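Local coordinates for protein anti-sigma-I factor RsgI3 (Clostridium thermocellum, PDB 6QE7) that binds pectin and polygalacturonic acid through its extracellular PA14 dyad and probably holds the sigma factor SigI3 inactive until polysaccharide is sensed, at residues Tyr62-Val67 and Tyr105-Glu110; Lys121-Trp124 and Gln130-Ile133; Phe178-Asp183 and Val196-Lys201; Gly218-Trp223 and Ala267-Leu272. All coordinates share one frame; numbering follows the deposited sequence.

In the fold
The four contacts fall into two groups, one in each PA14 domain of the extracellular sensing region. Contacts 1 and 2 belong to the first domain, centres about 10 Å apart; they are joined through neighbouring strands 60-69 and 119-125, where Tyr65 O lies 2.7 Å from Met123 N. Contacts 3 and 4 belong to the second domain, centres about 8 Å apart, and meet where strand 177-179 borders 268-274, with Phe178 N 2.8 Å from Ile269 O. Between the domains the centres of contacts 1 and 3 are about 46 Å apart. The side chains of Met109 and Lys121 lie about 13 Å from a bound calcium ion, so contacts 1 and 2 form no metal site.

Contact 1: Tyr62-Val67 and Tyr105-Glu110; sequences YTFYTV and YDIKME
Met109 leaves its strand with CG anti to the backbone N (chi1 174°) and stays extended to its methyl, a shape that carries CE across to Thr66. The threonine presents its methyl in return: CG2 lies beside its own backbone N, anti to the carbonyl carbon, and sits 4.1 Å from Met109 CE. The two side chains slide past each other in opposite directions and touch at their methyls. Two residues earlier on the same strand, Ile107 brings its terminal CD1 within 4.2 Å of Phe64 CE2, approaching the phenyl ring obliquely.

Strand 60-69 lies in the five-stranded sheet of this PA14 domain and strand 105-113 in the larger sheet facing it, so the contact spans the interior of the beta sandwich. The two segments run in roughly the same direction, but their backbones stay well separated: the CA atoms of Phe64 and Ile107 are 10.8 Å apart, and those of Thr66 and Met109 9.0 Å. That spacing leaves the bridging to side chains alone. All four touching residues are buried. Leu74 packs against both Phe64 and Met109, Ile134 and Ile97 also meet Phe64, and Leu122 covers Ile107. On the other face of strand 105-113 from Met109, the buried Glu110 makes a salt bridge through OE2 to Arg49 NE.

Contact 2: Lys121-Trp124 and Gln130-Ile133; sequences KLMW and QKEI
The indole of Trp124 and the carboxylate of Glu132 lie side by side and nearly coplanar, their planes 7° apart. In both residues CG sits between the backbone N and the carbonyl carbon, which sends the two side chains off the same face together. Glu132 CG sits at the edge of the indole, in its plane, and beyond it OE2 accepts the ring N-H: Trp124 NE1 to Glu132 OE2 is 3.0 Å with an N-H...O angle of 166°. The oxygen offers its anti lone pair. Arg57 NH1 makes a salt bridge to the same OE2, so this one atom is gripped by two donors. Tyr62 meets the indole with the ring planes inclined by about 30°, while Ile134 and Gln138 also touch it.

Trp124 and Glu132 are an antiparallel hydrogen-bonded pair of the hairpin formed by strands 119-125 and 132-133, in the five-stranded sheet. Trp124 N reaches Glu132 O at 3.0 Å, and Glu132 N returns to Trp124 O at 3.1 Å. Trp124 O also receives a CA-H...O contact from Lys131 CA, 3.3 Å away.

Next in line, Met123 and Ile133 form a non-hydrogen-bonded pair, their CA atoms 4.2 Å apart. Their side chains diverge at the root, yet the end of Ile133 returns, bringing CD1 within 4.0 Å of Met123 CG. Bent at its last torsion, Met123 crosses the extended Lys131 chain, and the approach of Met123 CE to Lys131 CE, 3.5 Å, is tighter than usual for two carbons. The lysine's NZ pairs with Glu92, and the charged end makes a cation-pi contact with Tyr65.

Contact 3: Phe178-Asp183 and Val196-Lys201; sequences FNWDKD and VRWVGK
Trp180 and Trp198 meet rim to rim: Trp180 CH2 lies 4.3 Å from Trp198 CZ2, and each of these atoms is near the plane of the other ring, so the indoles are not stacked. The same Trp198 CZ2 is 4.1 Å from both CD2 and CE2 of Phe178, here approaching obliquely. With CG anti to the carbonyl carbon in both Phe178 and Trp198 (chi1 -71° and -65°), the rings reach into the layer between the sheets and the side chains cross at an angle.

Layering occurs within each segment. Trp180 CZ2 stands 3.2 Å above the Phe178 ring plane, offset toward its rim, and Phe178 CB in turn covers part of the indole. Val196 CG1 lies over one face of Trp198.

The backbone places Trp180 at the start of a type I' turn running to Asp183, closed by a weak bond from Asp183 N to Trp180 O, 3.3 Å. Strand 177-179 belongs to the five-stranded sheet and strand 193-202 to the seven-stranded one, so the rings meet between the two sheets of the second PA14 domain, with Tyr158 packing on Phe178, Trp180 and Val196.

Polar bonding at Trp198 is directed outside the two segments, NE1 donating to Asp173 OD2. That bond should limit rotation of the indole, and the interface is left to apolar contact between aromatic rings, without direct polar pairing.

Contact 4: Gly218-Trp223 and Ala267-Leu272; sequences GGVRVW and AFIKLL
Val220 CG1 and Ile269 CD1, 3.7 Å apart, make the closer of two apolar pairs of branched side chains. Ile269 has CG1 anti to its backbone N (chi1 179°) and is extended through chi2 (172°), which pushes the terminal methyl across; Val220 meets it with the methyl that lies anti to its own carbonyl carbon. The two side chains slide past one another in opposite directions. The second pair, Val222 CG2 and Leu271 CD1, meets more loosely at 4.2 Å.

The backbones take no direct part. Val222 and Leu271 are nearest in register, with CA atoms 9.1 Å apart, a distance that suits facing sheets and not paired strands. Strand 219-224 is in the seven-stranded sheet, bonded to neighbours 227-232 and 254-263, whereas strand 268-274 sits in the five-stranded sheet between 177-179 and 208-216. The contact therefore joins the two halves of the second PA14 sandwich, with Ile230 and Thr214 beside both valines, and Tyr260 and Trp180 beside Ile269.

Polar groups are turned to other partners: Arg221 pairs with Asp231 and makes a cation-pi contact with Trp233, while Lys270 NZ bonds to Asn177 OD1. All four touching residues are buried and their side chains are pure hydrocarbon, so this part of the sandwich is probably held by methyl packing and the hydrophobic effect, with no directional bond between the segments.

Contact 1: Tyr62-Val67 and Tyr105-Glu110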
# COMPACT_ATOMS: atom_id res chain seq x y z
N TYR A 62 -1.82 32.49 -9.41
CA TYR A 62 -0.84 31.86 -8.50
C TYR A 62 -0.01 30.86 -9.28
O TYR A 62 -0.52 30.17 -10.17
CB TYR A 62 -1.51 31.25 -7.29
CG TYR A 62 -1.86 32.25 -6.22
CD1 TYR A 62 -3.08 32.90 -6.21
CD2 TYR A 62 -0.93 32.57 -5.23
CE1 TYR A 62 -3.40 33.81 -5.22
CE2 TYR A 62 -1.21 33.51 -4.26
CZ TYR A 62 -2.46 34.11 -4.24
OH TYR A 62 -2.74 35.01 -3.26
N THR A 63 1.27 30.81 -8.94
CA THR A 63 2.18 29.69 -9.24
C THR A 63 2.31 28.89 -7.94
O THR A 63 2.61 29.52 -6.90
CB THR A 63 3.49 30.20 -9.85
OG1 THR A 63 3.16 31.02 -10.98
CG2 THR A 63 4.47 29.10 -10.23
N PHE A 64 2.00 27.58 -7.97
CA PHE A 64 2.41 26.59 -6.93
C PHE A 64 3.70 25.92 -7.38
O PHE A 64 3.96 25.62 -8.62
CB PHE A 64 1.34 25.55 -6.69
CG PHE A 64 0.18 26.17 -6.02
CD1 PHE A 64 -0.70 26.95 -6.74
CD2 PHE A 64 0.05 26.11 -4.66
CE1 PHE A 64 -1.77 27.55 -6.12
CE2 PHE A 64 -1.05 26.69 -4.05
CZ PHE A 64 -1.94 27.42 -4.77
N TYR A 65 4.59 25.76 -6.41
CA TYR A 65 5.88 25.05 -6.60
C TYR A 65 5.99 23.96 -5.52
O TYR A 65 5.65 24.20 -4.35
CB TYR A 65 7.11 25.94 -6.43
CG TYR A 65 7.03 27.33 -7.00
CD1 TYR A 65 6.19 28.31 -6.46
CD2 TYR A 65 7.81 27.66 -8.09
CE1 TYR A 65 6.19 29.60 -6.99
CE2 TYR A 65 7.79 28.94 -8.64
CZ TYR A 65 6.97 29.90 -8.09
OH TYR A 65 6.96 31.14 -8.69
N THR A 66 6.54 22.82 -5.94
CA THR A 66 6.93 21.68 -5.09
C THR A 66 8.43 21.52 -5.31
O THR A 66 8.89 21.67 -6.42
CB THR A 66 6.13 20.43 -5.42
OG1 THR A 66 6.42 20.01 -6.77
CG2 THR A 66 4.64 20.62 -5.27
N VAL A 67 9.17 21.34 -4.23
CA VAL A 67 10.56 20.87 -4.36
C VAL A 67 10.60 19.59 -3.52
O VAL A 67 10.41 19.69 -2.30
CB VAL A 67 11.58 21.92 -3.83
CG1 VAL A 67 12.99 21.47 -4.10
CG2 VAL A 67 11.34 23.27 -4.47
N TYR A 105 -9.76 26.77 -1.04
CA TYR A 105 -9.70 25.79 -2.16
C TYR A 105 -9.15 24.46 -1.60
O TYR A 105 -8.17 24.49 -0.82
CB TYR A 105 -8.86 26.38 -3.29
CG TYR A 105 -9.41 27.61 -3.98
CD1 TYR A 105 -10.40 27.54 -4.96
CD2 TYR A 105 -8.92 28.87 -3.67
CE1 TYR A 105 -10.89 28.68 -5.59
CE2 TYR A 105 -9.39 30.00 -4.30
CZ TYR A 105 -10.40 29.94 -5.26
OH TYR A 105 -10.80 31.12 -5.89
N ASP A 106 -9.73 23.31 -1.99
CA ASP A 106 -9.10 21.98 -1.73
C ASP A 106 -7.65 21.98 -2.23
O ASP A 106 -7.31 22.58 -3.23
CB ASP A 106 -9.85 20.81 -2.37
CG ASP A 106 -11.20 20.59 -1.74
OD1 ASP A 106 -11.41 21.05 -0.62
OD2 ASP A 106 -12.04 19.96 -2.39
N ILE A 107 -6.77 21.47 -1.40
CA ILE A 107 -5.37 21.18 -1.76
C ILE A 107 -5.03 19.75 -1.27
O ILE A 107 -5.55 19.28 -0.27
CB ILE A 107 -4.46 22.29 -1.25
CG1 ILE A 107 -3.05 22.07 -1.78
CG2 ILE A 107 -4.48 22.34 0.27
CD1 ILE A 107 -2.20 23.31 -1.83
N LYS A 108 -4.36 19.00 -2.14
CA LYS A 108 -3.87 17.68 -1.80
C LYS A 108 -2.50 17.56 -2.43
O LYS A 108 -2.34 17.83 -3.61
CB LYS A 108 -4.80 16.59 -2.32
CG LYS A 108 -4.17 15.19 -2.23
CD LYS A 108 -5.20 14.12 -2.46
CE LYS A 108 -5.90 14.26 -3.82
NZ LYS A 108 -6.80 13.10 -4.05
N MET A 109 -1.52 17.23 -1.60
CA MET A 109 -0.18 16.99 -2.07
C MET A 109 0.20 15.59 -1.60
O MET A 109 0.14 15.34 -0.40
CB MET A 109 0.78 18.05 -1.52
CG MET A 109 2.19 17.73 -1.87
SD MET A 109 3.26 19.20 -1.56
CE MET A 109 4.90 18.51 -1.76
N GLU A 110 0.56 14.74 -2.58
CA GLU A 110 1.04 13.36 -2.36
C GLU A 110 2.52 13.38 -2.65
O GLU A 110 2.94 14.10 -3.56
CB GLU A 110 0.27 12.36 -3.24
CG GLU A 110 -1.14 12.19 -2.72
CD GLU A 110 -2.02 11.22 -3.51
OE1 GLU A 110 -1.60 10.77 -4.53
OE2 GLU A 110 -3.07 10.89 -3.01

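Contact 2: Lys121-Trp124 and Gln130-Ile133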
# COMPACT_ATOMS: atom_id res chain seq x y z
N LYS A 121 8.70 20.26 0.06
CA LYS A 121 8.42 21.70 0.24
C LYS A 121 7.39 22.15 -0.77
O LYS A 121 7.55 21.77 -1.99
CB LYS A 121 9.67 22.53 -0.04
CG LYS A 121 10.81 22.19 0.90
CD LYS A 121 12.12 22.83 0.61
CE LYS A 121 13.15 22.19 1.51
NZ LYS A 121 14.24 23.12 1.82
N LEU A 122 6.43 22.92 -0.27
CA LEU A 122 5.34 23.51 -1.09
C LEU A 122 5.42 25.04 -0.99
O LEU A 122 5.25 25.54 0.11
CB LEU A 122 3.99 23.00 -0.58
CG LEU A 122 2.77 23.59 -1.25
CD1 LEU A 122 2.74 23.24 -2.71
CD2 LEU A 122 1.49 23.12 -0.60
N MET A 123 5.56 25.72 -2.11
CA MET A 123 5.69 27.19 -2.18
C MET A 123 4.61 27.75 -3.11
O MET A 123 3.88 26.99 -3.75
CB MET A 123 7.08 27.53 -2.69
CG MET A 123 8.13 26.93 -1.82
SD MET A 123 9.73 27.43 -2.24
CE MET A 123 10.08 26.59 -3.78
N TRP A 124 4.42 29.06 -3.08
CA TRP A 124 3.52 29.77 -4.00
C TRP A 124 4.07 31.18 -4.24
O TRP A 124 4.84 31.64 -3.46
CB TRP A 124 2.07 29.84 -3.51
CG TRP A 124 1.81 30.68 -2.31
CD1 TRP A 124 2.72 31.31 -1.51
CD2 TRP A 124 0.54 30.82 -1.67
NE1 TRP A 124 2.09 31.83 -0.42
CE2 TRP A 124 0.75 31.59 -0.52
CE3 TRP A 124 -0.76 30.45 -2.00
CZ2 TRP A 124 -0.29 31.98 0.31
CZ3 TRP A 124 -1.79 30.84 -1.18
CH2 TRP A 124 -1.55 31.58 -0.02
N GLN A 130 5.19 37.46 -2.94
CA GLN A 130 6.60 37.08 -3.07
C GLN A 130 6.68 35.59 -2.77
O GLN A 130 5.94 35.08 -1.91
CB GLN A 130 7.48 37.88 -2.12
CG GLN A 130 8.97 37.69 -2.38
CD GLN A 130 9.76 38.33 -1.27
OE1 GLN A 130 9.20 38.75 -0.25
NE2 GLN A 130 11.07 38.41 -1.43
N LYS A 131 7.56 34.93 -3.51
CA LYS A 131 7.63 33.47 -3.49
C LYS A 131 7.95 33.11 -2.05
O LYS A 131 8.99 33.55 -1.61
CB LYS A 131 8.70 32.97 -4.44
CG LYS A 131 8.68 31.47 -4.64
CD LYS A 131 9.91 30.98 -5.35
CE LYS A 131 9.87 29.50 -5.66
NZ LYS A 131 11.02 29.09 -6.50
N GLU A 132 7.06 32.38 -1.37
CA GLU A 132 7.37 31.83 -0.04
C GLU A 132 6.87 30.38 0.03
O GLU A 132 6.00 30.05 -0.78
CB GLU A 132 6.68 32.74 0.98
CG GLU A 132 5.21 32.94 0.73
CD GLU A 132 4.40 33.67 1.80
OE1 GLU A 132 5.03 34.30 2.64
OE2 GLU A 132 3.12 33.63 1.78
N ILE A 133 7.41 29.60 0.97
CA ILE A 133 6.71 28.48 1.66
C ILE A 133 5.28 28.87 2.00
O ILE A 133 5.05 29.84 2.71
CB ILE A 133 7.47 28.05 2.94
CG1 ILE A 133 8.88 27.52 2.66
CG2 ILE A 133 6.63 27.03 3.70
CD1 ILE A 133 8.88 26.13 1.98

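Contact 3: Phe178-Asp183 and Val196-Lys201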
# COMPACT_ATOMS: atom_id res chain seq x y z
N PHE A 178 -1.23 -24.18 6.85
CA PHE A 178 -2.27 -25.06 7.43
C PHE A 178 -1.90 -26.52 7.18
O PHE A 178 -1.52 -26.92 6.04
CB PHE A 178 -3.65 -24.70 6.88
CG PHE A 178 -4.19 -23.39 7.39
CD1 PHE A 178 -4.64 -23.27 8.69
CD2 PHE A 178 -4.22 -22.26 6.56
CE1 PHE A 178 -5.20 -22.08 9.13
CE2 PHE A 178 -4.74 -21.06 7.01
CZ PHE A 178 -5.20 -20.97 8.31
N ASN A 179 -1.85 -27.26 8.28
CA ASN A 179 -1.79 -28.74 8.31
C ASN A 179 -3.11 -29.17 8.98
O ASN A 179 -3.21 -29.13 10.24
CB ASN A 179 -0.52 -29.22 9.00
CG ASN A 179 -0.50 -30.72 9.23
OD1 ASN A 179 -0.81 -31.53 8.37
ND2 ASN A 179 -0.08 -31.11 10.41
N TRP A 180 -4.16 -29.41 8.20
CA TRP A 180 -5.48 -29.71 8.81
C TRP A 180 -5.60 -31.19 9.22
O TRP A 180 -6.24 -31.42 10.26
CB TRP A 180 -6.60 -29.27 7.90
CG TRP A 180 -6.79 -27.79 7.93
CD1 TRP A 180 -7.07 -27.00 9.00
CD2 TRP A 180 -6.71 -26.92 6.80
NE1 TRP A 180 -7.19 -25.70 8.61
CE2 TRP A 180 -7.01 -25.63 7.26
CE3 TRP A 180 -6.40 -27.10 5.45
CZ2 TRP A 180 -7.01 -24.53 6.40
CZ3 TRP A 180 -6.41 -26.03 4.60
CH2 TRP A 180 -6.73 -24.75 5.07
N ASP A 181 -4.90 -32.13 8.57
CA ASP A 181 -4.50 -33.39 9.28
C ASP A 181 -5.76 -34.17 9.64
O ASP A 181 -5.84 -34.55 10.83
CB ASP A 181 -3.84 -33.11 10.65
CG ASP A 181 -2.41 -33.56 10.88
OD1 ASP A 181 -1.73 -34.00 9.92
OD2 ASP A 181 -1.96 -33.42 12.05
N LYS A 182 -6.73 -34.19 8.70
CA LYS A 182 -8.02 -34.95 8.69
C LYS A 182 -9.19 -34.24 9.38
O LYS A 182 -10.33 -34.63 9.04
CB LYS A 182 -7.89 -36.37 9.27
CG LYS A 182 -8.58 -37.43 8.43
CD LYS A 182 -8.03 -37.47 7.00
CE LYS A 182 -9.08 -37.81 5.96
NZ LYS A 182 -8.57 -37.83 4.57
N ASP A 183 -8.97 -33.29 10.33
CA ASP A 183 -10.03 -32.44 10.97
C ASP A 183 -10.30 -31.26 10.04
O ASP A 183 -9.67 -30.20 10.22
CB ASP A 183 -9.63 -31.95 12.36
CG ASP A 183 -8.85 -33.01 13.12
OD1 ASP A 183 -7.61 -33.16 12.86
OD2 ASP A 183 -9.48 -33.71 13.94
N VAL A 196 -10.69 -23.27 -0.69
CA VAL A 196 -10.46 -21.97 0.02
C VAL A 196 -9.93 -20.96 -1.00
O VAL A 196 -9.17 -21.38 -1.87
CB VAL A 196 -9.45 -22.13 1.17
CG1 VAL A 196 -9.52 -20.97 2.14
CG2 VAL A 196 -9.65 -23.45 1.89
N ARG A 197 -10.35 -19.71 -0.87
CA ARG A 197 -9.77 -18.55 -1.60
C ARG A 197 -9.30 -17.52 -0.56
O ARG A 197 -10.08 -17.16 0.28
CB ARG A 197 -10.75 -17.86 -2.54
CG ARG A 197 -10.14 -16.61 -3.15
CD ARG A 197 -10.99 -15.90 -4.17
NE ARG A 197 -11.49 -16.80 -5.21
CZ ARG A 197 -12.73 -17.26 -5.23
NH1 ARG A 197 -13.59 -16.92 -4.29
NH2 ARG A 197 -13.11 -18.03 -6.22
N TRP A 198 -8.01 -17.21 -0.57
CA TRP A 198 -7.34 -16.11 0.14
C TRP A 198 -7.12 -14.99 -0.87
O TRP A 198 -6.57 -15.25 -1.95
CB TRP A 198 -6.01 -16.57 0.72
CG TRP A 198 -6.13 -17.61 1.79
CD1 TRP A 198 -6.31 -17.40 3.13
CD2 TRP A 198 -5.96 -19.04 1.63
NE1 TRP A 198 -6.33 -18.60 3.80
CE2 TRP A 198 -6.12 -19.62 2.91
CE3 TRP A 198 -5.75 -19.88 0.54
CZ2 TRP A 198 -6.05 -21.00 3.10
CZ3 TRP A 198 -5.71 -21.24 0.72
CH2 TRP A 198 -5.82 -21.79 1.99
N VAL A 199 -7.59 -13.80 -0.53
CA VAL A 199 -7.33 -12.56 -1.29
C VAL A 199 -6.73 -11.53 -0.35
O VAL A 199 -7.20 -11.45 0.80
CB VAL A 199 -8.63 -12.03 -1.90
CG1 VAL A 199 -8.38 -10.71 -2.66
CG2 VAL A 199 -9.19 -13.07 -2.85
N GLY A 200 -5.86 -10.68 -0.89
CA GLY A 200 -5.42 -9.46 -0.23
C GLY A 200 -4.23 -8.84 -0.93
O GLY A 200 -4.24 -8.74 -2.16
N LYS A 201 -3.30 -8.40 -0.11
CA LYS A 201 -2.11 -7.66 -0.50
C LYS A 201 -0.94 -8.30 0.23
O LYS A 201 -1.11 -8.76 1.38
CB LYS A 201 -2.10 -6.17 -0.10
CG LYS A 201 -3.31 -5.34 -0.45
CD LYS A 201 -3.38 -4.99 -1.91
CE LYS A 201 -4.55 -4.11 -2.28
NZ LYS A 201 -4.26 -3.48 -3.60

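Contact 4: Gly218-Trp223 and Ala267-Leu272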
# COMPACT_ATOMS: atom_id res chain seq x y z
N GLY A 218 -3.58 -30.97 -2.11
CA GLY A 218 -4.64 -30.93 -3.13
C GLY A 218 -4.23 -29.99 -4.23
O GLY A 218 -3.05 -29.92 -4.55
N GLY A 219 -5.20 -29.36 -4.88
CA GLY A 219 -4.93 -28.43 -5.99
C GLY A 219 -4.67 -27.00 -5.47
O GLY A 219 -5.36 -26.57 -4.51
N VAL A 220 -3.79 -26.27 -6.16
CA VAL A 220 -3.45 -24.86 -5.83
C VAL A 220 -3.45 -24.01 -7.10
O VAL A 220 -3.05 -24.49 -8.19
CB VAL A 220 -2.09 -24.76 -5.13
CG1 VAL A 220 -2.18 -25.25 -3.71
CG2 VAL A 220 -1.01 -25.51 -5.86
N ARG A 221 -3.84 -22.77 -6.93
CA ARG A 221 -3.48 -21.67 -7.85
C ARG A 221 -3.00 -20.47 -7.03
O ARG A 221 -3.60 -20.21 -5.95
CB ARG A 221 -4.69 -21.27 -8.70
CG ARG A 221 -5.11 -22.33 -9.70
CD ARG A 221 -6.24 -21.77 -10.54
NE ARG A 221 -6.30 -22.57 -11.75
CZ ARG A 221 -7.34 -23.31 -12.11
NH1 ARG A 221 -8.43 -23.35 -11.36
NH2 ARG A 221 -7.29 -23.99 -13.24
N VAL A 222 -1.98 -19.77 -7.55
CA VAL A 222 -1.42 -18.51 -6.95
C VAL A 222 -1.28 -17.43 -8.03
O VAL A 222 -0.64 -17.66 -9.07
CB VAL A 222 -0.09 -18.70 -6.26
CG1 VAL A 222 0.39 -17.37 -5.68
CG2 VAL A 222 -0.15 -19.81 -5.19
N TRP A 223 -1.94 -16.33 -7.78
CA TRP A 223 -1.73 -15.05 -8.48
C TRP A 223 -1.01 -14.04 -7.57
O TRP A 223 -1.40 -13.91 -6.38
CB TRP A 223 -3.08 -14.47 -8.81
CG TRP A 223 -3.88 -15.21 -9.83
CD1 TRP A 223 -4.03 -14.93 -11.15
CD2 TRP A 223 -4.74 -16.31 -9.54
NE1 TRP A 223 -4.94 -15.78 -11.71
CE2 TRP A 223 -5.42 -16.63 -10.74
CE3 TRP A 223 -5.05 -16.99 -8.38
CZ2 TRP A 223 -6.36 -17.66 -10.81
CZ3 TRP A 223 -5.96 -18.04 -8.45
CH2 TRP A 223 -6.63 -18.34 -9.64
N ALA A 267 -5.94 -32.50 4.65
CA ALA A 267 -5.73 -31.23 3.92
C ALA A 267 -4.47 -30.56 4.47
O ALA A 267 -4.26 -30.58 5.68
CB ALA A 267 -6.90 -30.32 4.04
N PHE A 268 -3.70 -29.93 3.59
CA PHE A 268 -2.44 -29.25 3.92
C PHE A 268 -2.21 -28.19 2.86
O PHE A 268 -2.25 -28.57 1.71
CB PHE A 268 -1.28 -30.24 3.89
CG PHE A 268 0.06 -29.83 4.42
CD1 PHE A 268 0.93 -29.09 3.64
CD2 PHE A 268 0.48 -30.24 5.68
CE1 PHE A 268 2.19 -28.74 4.12
CE2 PHE A 268 1.75 -29.91 6.16
CZ PHE A 268 2.61 -29.17 5.37
N ILE A 269 -1.92 -26.97 3.27
CA ILE A 269 -1.33 -25.97 2.32
C ILE A 269 -0.46 -24.95 3.08
O ILE A 269 -0.93 -24.35 4.10
CB ILE A 269 -2.46 -25.31 1.50
CG1 ILE A 269 -1.89 -24.26 0.53
CG2 ILE A 269 -3.50 -24.78 2.46
CD1 ILE A 269 -2.86 -23.72 -0.41
N LYS A 270 0.77 -24.78 2.62
CA LYS A 270 1.71 -23.70 3.07
C LYS A 270 2.02 -22.84 1.84
O LYS A 270 2.16 -23.45 0.77
CB LYS A 270 3.00 -24.27 3.64
CG LYS A 270 2.91 -25.04 4.96
CD LYS A 270 4.18 -25.82 5.34
CE LYS A 270 4.32 -26.21 6.81
NZ LYS A 270 3.03 -26.51 7.50
N LEU A 271 2.14 -21.50 2.00
CA LEU A 271 2.67 -20.56 0.95
C LEU A 271 3.98 -20.03 1.50
O LEU A 271 3.99 -19.53 2.65
CB LEU A 271 1.68 -19.44 0.61
CG LEU A 271 2.16 -18.38 -0.39
CD1 LEU A 271 2.22 -18.96 -1.80
CD2 LEU A 271 1.29 -17.17 -0.36
N LEU A 272 5.06 -20.32 0.78
CA LEU A 272 6.41 -19.88 1.13
C LEU A 272 6.89 -18.88 0.09
O LEU A 272 6.42 -18.97 -1.04
CB LEU A 272 7.31 -21.11 1.13
CG LEU A 272 6.80 -22.20 2.08
CD1 LEU A 272 6.19 -23.36 1.30
CD2 LEU A 272 7.90 -22.66 3.02